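Glycosyl hydrolase, family 38 (PDB 5KBP) probably hydrolyses alpha-mannosidic linkages in glycans as a metal-dependent glycoside hydrolase of family 38. Local coordinates at residues P88-Q93 and L347-P352; V304-W309 and G367-F372; S360-H365 and F763-A768. All coordinates share one frame; numbering follows the deposited sequence.

Contact 1: residues P88-Q93 and L347-P352; sequences PFYILQ and LLQNHP
Leu92 and Gln93 run past His351 and Pro352 at backbone distance, with the CA atoms of Gln93 and Pro352 4.3 Å apart. Two reciprocal CA-H...O contacts mark the close approach, Pro352 CA to Leu92 O at 3.2 Å and Gln93 CA to His351 O at 3.1 Å, and the Leu92 backbone is hydrogen-bonded to that of His353. In segment 347-352 a type I beta turn from Leu348 to His351 leads off helix 337-348 and delivers Pro352 to the N-cap of helix 353-356; proline is tolerated there, since the N-H it lacks would not be used in the helix. Ile91 packs into this turn: its CD1 lies 3.7 Å from His351 CB, and its CG1 comes within 3.5 Å of Leu348 O. The contact joins a loop of the family 38 N-terminal domain to the helical middle domain. Tyr90 CD2 lies 3.7 Å from Leu348 CD1. Beyond the ring, Gln349 NE2 gives Tyr90 OH a weak but nearly straight hydrogen bond of 3.4 Å, the amide nearly coplanar with the phenol. The His351 ring carries Leu347 O over the centre of one face, while its NE2 bonds Asn310 OD1 on helix 304-332.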
loop_
_atom_site.group_PDB
_atom_site.type_symbol
_atom_site.label_atom_id
_atom_site.label_comp_id
_atom_site.label_asym_id
_atom_site.label_seq_id
_atom_site.Cartn_x
_atom_site.Cartn_y
_atom_site.Cartn_z
ATOM N N PRO A 88 -3.604 22.091 16.112
ATOM C CA PRO A 88 -3.893 21.096 17.151
ATOM C C PRO A 88 -4.375 19.741 16.635
ATOM O O PRO A 88 -4.685 18.868 17.445
ATOM C CB PRO A 88 -5.001 21.771 17.955
ATOM C CG PRO A 88 -5.765 22.542 16.918
ATOM C CD PRO A 88 -4.761 22.969 15.863
ATOM N N PHE A 89 -4.446 19.570 15.321
ATOM C CA PHE A 89 -4.963 18.346 14.728
ATOM C C PHE A 89 -3.822 17.416 14.330
ATOM O O PHE A 89 -2.652 17.801 14.283
ATOM C CB PHE A 89 -5.835 18.659 13.505
ATOM C CG PHE A 89 -7.075 19.448 13.818
ATOM C CD1 PHE A 89 -7.577 19.506 15.108
ATOM C CD2 PHE A 89 -7.744 20.127 12.814
ATOM C CE1 PHE A 89 -8.720 20.234 15.390
ATOM C CE2 PHE A 89 -8.887 20.856 13.089
ATOM C CZ PHE A 89 -9.375 20.909 14.378
ATOM N N TYR A 90 -4.185 16.164 14.043
ATOM C CA TYR A 90 -3.225 15.218 13.486
ATOM C C TYR A 90 -3.141 15.361 11.972
ATOM O O TYR A 90 -2.046 15.407 11.403
ATOM C CB TYR A 90 -3.614 13.793 13.885
ATOM C CG TYR A 90 -2.736 12.708 13.302
ATOM C CD1 TYR A 90 -1.435 12.520 13.752
ATOM C CD2 TYR A 90 -3.214 11.861 12.311
ATOM C CE1 TYR A 90 -0.631 11.523 13.223
ATOM C CE2 TYR A 90 -2.420 10.863 11.777
ATOM C CZ TYR A 90 -1.130 10.699 12.237
ATOM O OH TYR A 90 -0.339 9.706 11.706
ATOM N N ILE A 91 -4.293 15.443 11.307
ATOM C CA ILE A 91 -4.376 15.705 9.877
ATOM C C ILE A 91 -5.490 16.716 9.642
ATOM O O ILE A 91 -6.319 16.978 10.516
ATOM C CB ILE A 91 -4.623 14.420 9.056
ATOM C CG1 ILE A 91 -5.728 13.570 9.694
ATOM C CG2 ILE A 91 -3.342 13.612 8.924
ATOM C CD1 ILE A 91 -7.117 13.842 9.156
ATOM N N LEU A 92 -5.499 17.289 8.441
ATOM C CA LEU A 92 -6.568 18.182 8.007
ATOM C C LEU A 92 -7.580 17.353 7.224
ATOM O O LEU A 92 -7.320 16.961 6.083
ATOM C CB LEU A 92 -6.017 19.325 7.159
ATOM C CG LEU A 92 -4.977 20.234 7.813
ATOM C CD1 LEU A 92 -4.716 21.449 6.931
ATOM C CD2 LEU A 92 -5.414 20.649 9.211
ATOM N N GLN A 93 -8.729 17.091 7.833
ATOM C CA GLN A 93 -9.683 16.124 7.314
ATOM C C GLN A 93 -10.790 16.801 6.515
ATOM O O GLN A 93 -10.924 18.026 6.489
ATOM C CB GLN A 93 -10.303 15.315 8.459
ATOM C CG GLN A 93 -11.428 16.038 9.195
ATOM C CD GLN A 93 -10.932 17.081 10.180
ATOM O OE1 GLN A 93 -9.767 17.478 10.151
ATOM N NE2 GLN A 93 -11.817 17.525 11.064
ATOM N N LEU A 347 -5.526 4.847 9.937
ATOM C CA LEU A 347 -6.809 5.189 9.330
ATOM C C LEU A 347 -6.914 6.685 9.064
ATOM O O LEU A 347 -7.437 7.100 8.023
ATOM C CB LEU A 347 -7.958 4.721 10.222
ATOM C CG LEU A 347 -9.360 5.060 9.709
ATOM C CD1 LEU A 347 -9.611 4.407 8.358
ATOM C CD2 LEU A 347 -10.423 4.653 10.717
ATOM N N LEU A 348 -6.426 7.510 9.995
ATOM C CA LEU A 348 -6.457 8.957 9.804
ATOM C C LEU A 348 -5.608 9.407 8.623
ATOM O O LEU A 348 -5.855 10.488 8.078
ATOM C CB LEU A 348 -5.996 9.667 11.079
ATOM C CG LEU A 348 -6.988 9.656 12.243
ATOM C CD1 LEU A 348 -6.359 10.248 13.489
ATOM C CD2 LEU A 348 -8.251 10.414 11.876
ATOM N N GLN A 349 -4.616 8.610 8.218
ATOM C CA GLN A 349 -3.814 8.959 7.051
ATOM C C GLN A 349 -4.604 8.844 5.753
ATOM O O GLN A 349 -4.152 9.353 4.723
ATOM C CB GLN A 349 -2.562 8.081 6.991
ATOM C CG GLN A 349 -1.534 8.412 8.063
ATOM C CD GLN A 349 -0.444 7.364 8.182
ATOM O OE1 GLN A 349 -0.174 6.619 7.240
ATOM N NE2 GLN A 349 0.183 7.298 9.351
ATOM N N ASN A 350 -5.760 8.184 5.779
ATOM C CA ASN A 350 -6.693 8.188 4.660
ATOM C C ASN A 350 -7.738 9.288 4.779
ATOM O O ASN A 350 -8.600 9.402 3.902
ATOM C CB ASN A 350 -7.397 6.832 4.541
ATOM C CG ASN A 350 -6.528 5.780 3.889
ATOM O OD1 ASN A 350 -5.507 6.095 3.281
ATOM N ND2 ASN A 350 -6.934 4.521 4.002
ATOM N N HIS A 351 -7.680 10.093 5.835
ATOM C CA HIS A 351 -8.683 11.117 6.094
ATOM C C HIS A 351 -8.323 12.551 5.689
ATOM O O HIS A 351 -9.179 13.429 5.850
ATOM C CB HIS A 351 -9.047 11.100 7.579
ATOM C CG HIS A 351 -9.891 9.928 7.974
ATOM N ND1 HIS A 351 -10.225 9.657 9.284
ATOM C CD2 HIS A 351 -10.474 8.960 7.228
ATOM C CE1 HIS A 351 -10.975 8.570 9.328
ATOM N NE2 HIS A 351 -11.142 8.128 8.093
ATOM N N PRO A 352 -7.119 12.866 5.186
ATOM C CA PRO A 352 -6.945 14.187 4.565
ATOM C C PRO A 352 -7.951 14.380 3.440
ATOM O O PRO A 352 -8.285 13.439 2.719
ATOM C CB PRO A 352 -5.505 14.150 4.047
ATOM C CG PRO A 352 -4.813 13.271 5.002
ATOM C CD PRO A 352 -5.811 12.197 5.348
#

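Contact 2: residues V304-W309 and G367-F372; sequences VYLKQW and GMMTRF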
loop_
_atom_site.group_PDB
_atom_site.type_symbol
_atom_site.label_atom_id
_atom_site.label_comp_id
_atom_site.label_asym_id
_atom_site.label_seq_id
_atom_site.Cartn_x
_atom_site.Cartn_y
_atom_site.Cartn_z
ATOM N N VAL A 304 -16.555 5.342 -4.636
ATOM C CA VAL A 304 -17.393 4.911 -3.519
ATOM C C VAL A 304 -16.716 3.812 -2.706
ATOM O O VAL A 304 -16.987 3.658 -1.508
ATOM C CB VAL A 304 -18.776 4.466 -4.040
ATOM C CG1 VAL A 304 -18.640 3.267 -4.969
ATOM C CG2 VAL A 304 -19.721 4.163 -2.884
ATOM N N TYR A 305 -15.818 3.043 -3.330
ATOM C CA TYR A 305 -15.136 1.975 -2.605
ATOM C C TYR A 305 -14.281 2.524 -1.470
ATOM O O TYR A 305 -14.097 1.849 -0.451
ATOM C CB TYR A 305 -14.287 1.141 -3.564
ATOM C CG TYR A 305 -13.217 1.918 -4.301
ATOM C CD1 TYR A 305 -13.487 2.520 -5.523
ATOM C CD2 TYR A 305 -11.932 2.035 -3.784
ATOM C CE1 TYR A 305 -12.512 3.225 -6.204
ATOM C CE2 TYR A 305 -10.952 2.739 -4.457
ATOM C CZ TYR A 305 -11.247 3.331 -5.667
ATOM O OH TYR A 305 -10.274 4.032 -6.342
ATOM N N LEU A 306 -13.751 3.739 -1.626
ATOM C CA LEU A 306 -13.044 4.385 -0.525
ATOM C C LEU A 306 -13.986 4.650 0.642
ATOM O O LEU A 306 -13.647 4.394 1.803
ATOM C CB LEU A 306 -12.407 5.691 -1.003
ATOM C CG LEU A 306 -11.307 5.621 -2.061
ATOM C CD1 LEU A 306 -10.927 7.021 -2.510
ATOM C CD2 LEU A 306 -10.092 4.884 -1.529
ATOM N N LYS A 307 -15.180 5.173 0.348
ATOM C CA LYS A 307 -16.143 5.469 1.403
ATOM C C LYS A 307 -16.647 4.193 2.064
ATOM O O LYS A 307 -16.902 4.172 3.273
ATOM C CB LYS A 307 -17.315 6.276 0.840
ATOM C CG LYS A 307 -17.060 7.773 0.707
ATOM C CD LYS A 307 -16.145 8.106 -0.457
ATOM C CE LYS A 307 -16.082 9.605 -0.679
ATOM N NZ LYS A 307 -15.145 9.958 -1.779
ATOM N N GLN A 308 -16.802 3.119 1.286
ATOM C CA GLN A 308 -17.241 1.850 1.858
ATOM C C GLN A 308 -16.187 1.279 2.797
ATOM O O GLN A 308 -16.508 0.816 3.898
ATOM C CB GLN A 308 -17.569 0.858 0.743
ATOM C CG GLN A 308 -18.810 1.218 -0.055
ATOM C CD GLN A 308 -19.115 0.217 -1.152
ATOM O OE1 GLN A 308 -18.209 -0.305 -1.802
ATOM N NE2 GLN A 308 -20.395 -0.058 -1.360
ATOM N N TRP A 309 -14.920 1.302 2.378
ATOM C CA TRP A 309 -13.850 0.819 3.242
ATOM C C TRP A 309 -13.706 1.688 4.484
ATOM O O TRP A 309 -13.452 1.178 5.581
ATOM C CB TRP A 309 -12.532 0.765 2.468
ATOM C CG TRP A 309 -12.284 -0.555 1.818
ATOM C CD1 TRP A 309 -12.672 -0.939 0.569
ATOM C CD2 TRP A 309 -11.596 -1.673 2.387
ATOM N NE1 TRP A 309 -12.266 -2.229 0.324
ATOM C CE2 TRP A 309 -11.603 -2.702 1.425
ATOM C CE3 TRP A 309 -10.972 -1.904 3.617
ATOM C CZ2 TRP A 309 -11.012 -3.942 1.656
ATOM C CZ3 TRP A 309 -10.387 -3.135 3.844
ATOM C CH2 TRP A 309 -10.411 -4.138 2.869
ATOM N N GLY A 367 -2.818 3.586 -2.875
ATOM C CA GLY A 367 -2.101 3.596 -1.612
ATOM C C GLY A 367 -3.016 3.721 -0.413
ATOM O O GLY A 367 -2.682 3.250 0.677
ATOM N N MET A 368 -4.176 4.361 -0.589
ATOM C CA MET A 368 -5.160 4.424 0.487
ATOM C C MET A 368 -5.742 3.050 0.785
ATOM O O MET A 368 -6.044 2.744 1.945
ATOM C CB MET A 368 -6.284 5.398 0.128
ATOM C CG MET A 368 -5.858 6.849 0.025
ATOM S SD MET A 368 -7.254 7.917 -0.376
ATOM C CE MET A 368 -8.360 7.544 0.984
ATOM N N MET A 369 -5.920 2.219 -0.245
ATOM C CA MET A 369 -6.429 0.869 -0.028
ATOM C C MET A 369 -5.487 0.057 0.849
ATOM O O MET A 369 -5.935 -0.734 1.688
ATOM C CB MET A 369 -6.649 0.169 -1.368
ATOM C CG MET A 369 -7.862 0.650 -2.152
ATOM S SD MET A 369 -9.429 0.034 -1.503
ATOM C CE MET A 369 -9.980 1.430 -0.540
ATOM N N THR A 370 -4.176 0.243 0.675
ATOM C CA THR A 370 -3.213 -0.441 1.533
ATOM C C THR A 370 -3.361 0.007 2.982
ATOM O O THR A 370 -3.327 -0.820 3.902
ATOM C CB THR A 370 -1.789 -0.190 1.034
ATOM O OG1 THR A 370 -1.613 -0.799 -0.251
ATOM C CG2 THR A 370 -0.766 -0.767 2.006
ATOM N N ARG A 371 -3.536 1.311 3.203
ATOM C CA ARG A 371 -3.762 1.810 4.556
ATOM C C ARG A 371 -5.055 1.252 5.136
ATOM O O ARG A 371 -5.108 0.887 6.317
ATOM C CB ARG A 371 -3.797 3.337 4.558
ATOM C CG ARG A 371 -2.554 4.007 3.991
ATOM C CD ARG A 371 -2.520 5.475 4.386
ATOM N NE ARG A 371 -1.436 6.208 3.740
ATOM C CZ ARG A 371 -1.596 7.002 2.686
ATOM N NH1 ARG A 371 -0.554 7.635 2.165
ATOM N NH2 ARG A 371 -2.800 7.164 2.153
ATOM N N PHE A 372 -6.111 1.185 4.321
ATOM C CA PHE A 372 -7.375 0.618 4.781
ATOM C C PHE A 372 -7.210 -0.847 5.170
ATOM O O PHE A 372 -7.697 -1.279 6.221
ATOM C CB PHE A 372 -8.441 0.770 3.695
ATOM C CG PHE A 372 -9.148 2.096 3.720
ATOM C CD1 PHE A 372 -9.628 2.616 4.908
ATOM C CD2 PHE A 372 -9.331 2.823 2.554
ATOM C CE1 PHE A 372 -10.278 3.834 4.934
ATOM C CE2 PHE A 372 -9.982 4.039 2.573
ATOM C CZ PHE A 372 -10.455 4.547 3.765
#
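Met369 pushes its sulfur and terminal methyl between Tyr305, Leu306 and Trp309, one of the bumps in a contact made without any hydrogen bond across it. The two helices run nearly parallel, their segment axes crossing at 15° and approaching to 10.7 Å, a separation that long and aromatic side chains can bridge. A chain bent at chi2 and chi3 turns Met369 CE toward Leu306, where it sits 3.6 Å from CD2. The same methyl meets the edge of the Tyr305 ring, near its plane. Met369 SD also lies at that edge, 3.9 Å from Tyr305 CD2, and over one face of the Trp309 five-membered ring, 4.2 Å from its centroid. Both are Met-aromatic contacts, made by a flexible, polarisable side chain well suited to an irregular hollow.

One turn further on, Trp309 and Phe372 lie alongside each other, pointing opposite ways. Trp309 CB rests over the Phe372 face as a CH-pi contact, 4.0 Å from the centroid, and Phe372 CB in return approaches Trp309 CE3 at 3.7 Å. Phe372 CZ comes within 3.7 Å of Leu306 O, which lies oblique to the ring. Leu306 CD2 also touches the methyl of Met368, 4.0 Å from CE, the two side chains crossing at about a right angle.

Helices 304-332 and 362-393 belong to the helical middle domain. OG1 of Thr370 is hydrogen-bonded to OG1 of Thr370 of the second subunit. Strand 772-783 packs on helix 304-332 through Tyr774, which touches Val304 and Tyr305, and Phe372 also packs on Asn350, in the segment that follows on from helix 337-348.

Contact 3: residues S360-H365 and F763-A768; sequences SVDEVH and FATPEA
Asp362, in the first turn of helix 362-393, extends its side chain against the loop of Thr765, Pro766 and Glu767. Its CB is touched by the tip of Glu767, whose OE2 lies 3.4 Å away. A chi1 of -66° sets CG anti to the carbonyl carbon of Asp362, where it packs 3.5 Å from Glu767 CB. From there the two oxygens part. OD1 lies against Thr765, 3.4 Å from its CB, and forms a salt bridge with Arg303. OD2 meets the ring of Pro766, 3.1 Å from CD, and accepts a hydrogen bond of 3.1 Å from Glu767 N. That N-H approaches almost straight, at 166°, but from above the carboxylate plane, 41° out of it.

Aspartate suits this place because its short chain lets OD2 accept the Glu767 N-H while OD1 turns to Arg303. The carboxylate of Glu767 lies nearly parallel to it, with Asp362 OD2 and Glu767 OE2 4.1 Å apart. The repulsion expected between such like charges is probably eased by Arg303 on the one and by Arg366, which forms a salt bridge with Glu767 OE2, on the other.

Beside the carboxylate, a water accepts from Asp362 N and donates to Ala764 O, linking the start of the helix to the loop. The Thr765 methyl CG2 lies 3.5 Å from the carbonyl oxygen of Ser360, and Val361 CG1 meets Phe763 CB.

Val361 is the N-cap residue of the long helix 362-393, and Asp362, in its first turn, accepts from the N-H of a residue in a 3-10 segment. This is an interdomain contact, tying the helical middle domain to a loop between strands 745-753 and 772-783 of the C-terminal beta region.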
loop_
_atom_site.group_PDB
_atom_site.type_symbol
_atom_site.label_atom_id
_atom_site.label_comp_id
_atom_site.label_asym_id
_atom_site.label_seq_id
_atom_site.Cartn_x
_atom_site.Cartn_y
_atom_site.Cartn_z
ATOM N N SER A 360 -7.911 12.677 -5.947
ATOM C CA SER A 360 -6.481 12.590 -6.203
ATOM C C SER A 360 -6.254 11.726 -7.444
ATOM O O SER A 360 -7.201 11.282 -8.100
ATOM C CB SER A 360 -5.747 12.035 -4.980
ATOM O OG SER A 360 -5.856 12.916 -3.877
ATOM N N VAL A 361 -4.985 11.484 -7.765
ATOM C CA VAL A 361 -4.640 10.646 -8.908
ATOM C C VAL A 361 -4.671 9.184 -8.481
ATOM O O VAL A 361 -4.726 8.878 -7.284
ATOM C CB VAL A 361 -3.273 11.036 -9.497
ATOM C CG1 VAL A 361 -3.370 12.379 -10.206
ATOM C CG2 VAL A 361 -2.222 11.091 -8.404
ATOM N N ASP A 362 -4.631 8.273 -9.461
ATOM C CA ASP A 362 -4.866 6.857 -9.182
ATOM C C ASP A 362 -3.857 6.294 -8.190
ATOM O O ASP A 362 -4.210 5.472 -7.337
ATOM C CB ASP A 362 -4.827 6.051 -10.480
ATOM C CG ASP A 362 -5.957 6.405 -11.421
ATOM O OD1 ASP A 362 -6.863 7.160 -11.011
ATOM O OD2 ASP A 362 -5.943 5.915 -12.567
ATOM N N GLU A 363 -2.593 6.716 -8.291
ATOM C CA GLU A 363 -1.564 6.166 -7.413
ATOM C C GLU A 363 -1.855 6.471 -5.951
ATOM O O GLU A 363 -1.551 5.653 -5.074
ATOM C CB GLU A 363 -0.188 6.711 -7.799
ATOM C CG GLU A 363 0.276 6.336 -9.199
ATOM C CD GLU A 363 -0.334 7.212 -10.275
ATOM O OE1 GLU A 363 -0.691 6.680 -11.347
ATOM O OE2 GLU A 363 -0.463 8.434 -10.046
ATOM N N VAL A 364 -2.447 7.633 -5.673
ATOM C CA VAL A 364 -2.754 8.007 -4.296
ATOM C C VAL A 364 -3.788 7.058 -3.705
ATOM O O VAL A 364 -3.639 6.568 -2.578
ATOM C CB VAL A 364 -3.232 9.469 -4.231
ATOM C CG1 VAL A 364 -3.853 9.763 -2.876
ATOM C CG2 VAL A 364 -2.082 10.425 -4.518
ATOM N N HIS A 365 -4.847 6.772 -4.464
ATOM C CA HIS A 365 -5.969 6.022 -3.914
ATOM C C HIS A 365 -5.691 4.526 -3.835
ATOM O O HIS A 365 -6.259 3.844 -2.976
ATOM C CB HIS A 365 -7.228 6.299 -4.735
ATOM C CG HIS A 365 -7.692 7.719 -4.649
ATOM N ND1 HIS A 365 -7.896 8.506 -5.761
ATOM C CD2 HIS A 365 -7.977 8.500 -3.579
ATOM C CE1 HIS A 365 -8.299 9.705 -5.383
ATOM N NE2 HIS A 365 -8.351 9.730 -4.063
ATOM N N PHE A 763 -5.739 15.982 -15.173
ATOM C CA PHE A 763 -5.113 14.810 -14.567
ATOM C C PHE A 763 -6.031 13.621 -14.830
ATOM O O PHE A 763 -7.060 13.467 -14.166
ATOM C CB PHE A 763 -4.877 15.011 -13.073
ATOM C CG PHE A 763 -4.074 16.237 -12.742
ATOM C CD1 PHE A 763 -4.702 17.451 -12.519
ATOM C CD2 PHE A 763 -2.694 16.174 -12.650
ATOM C CE1 PHE A 763 -3.968 18.581 -12.212
ATOM C CE2 PHE A 763 -1.955 17.300 -12.343
ATOM C CZ PHE A 763 -2.593 18.504 -12.125
ATOM N N ALA A 764 -5.663 12.793 -15.804
ATOM C CA ALA A 764 -6.460 11.619 -16.130
ATOM C C ALA A 764 -6.448 10.636 -14.967
ATOM O O ALA A 764 -5.386 10.291 -14.438
ATOM C CB ALA A 764 -5.928 10.951 -17.397
ATOM N N THR A 765 -7.637 10.195 -14.561
ATOM C CA THR A 765 -7.812 9.238 -13.468
ATOM C C THR A 765 -8.743 8.133 -13.952
ATOM O O THR A 765 -9.937 8.118 -13.620
ATOM C CB THR A 765 -8.358 9.920 -12.211
ATOM O OG1 THR A 765 -9.539 10.666 -12.539
ATOM C CG2 THR A 765 -7.318 10.862 -11.622
ATOM N N PRO A 766 -8.230 7.192 -14.751
ATOM C CA PRO A 766 -9.100 6.124 -15.268
ATOM C C PRO A 766 -9.639 5.201 -14.189
ATOM O O PRO A 766 -10.734 4.651 -14.355
ATOM C CB PRO A 766 -8.190 5.375 -16.252
ATOM C CG PRO A 766 -6.799 5.701 -15.809
ATOM C CD PRO A 766 -6.867 7.110 -15.303
ATOM N N GLU A 767 -8.910 5.011 -13.088
ATOM C CA GLU A 767 -9.418 4.175 -12.007
ATOM C C GLU A 767 -10.511 4.862 -11.199
ATOM O O GLU A 767 -11.128 4.215 -10.346
ATOM C CB GLU A 767 -8.273 3.743 -11.090
ATOM C CG GLU A 767 -7.329 2.744 -11.742
ATOM C CD GLU A 767 -6.186 2.341 -10.835
ATOM O OE1 GLU A 767 -5.456 1.393 -11.187
ATOM O OE2 GLU A 767 -6.015 2.974 -9.772
ATOM N N ALA A 768 -10.759 6.152 -11.442
ATOM C CA ALA A 768 -11.930 6.816 -10.887
ATOM C C ALA A 768 -13.219 6.381 -11.571
ATOM O O ALA A 768 -14.304 6.748 -11.104
ATOM C CB ALA A 768 -11.777 8.334 -10.992
HETATM O O HOH W 1 -4.169 8.852 -12.049
#

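Helix 362-393 serves both contact 2 and contact 3, whose centres are 13 Å apart; Leu306 CD1 touches His365 CD2 at 3.5 Å. Contact 1, 14 Å from contact 2 between centres, meets it through Asn350: ND2 probably bonds Met368 O at 2.9 Å and OD1 probably bonds Arg371 NH2 at 3.1 Å. Contacts 1 and 3 do not touch, their nearest atoms being about 6 Å apart. The middle-domain helices thus touch the N-terminal domain at contact 1 and the C-terminal beta region at contact 3. All three lie away from calcium-binding Phe253 and Tyr256, which hold no calcium in this chain; a sulfate, probably from the crystallisation liquor, is about 5 Å from the Trp309 side chain.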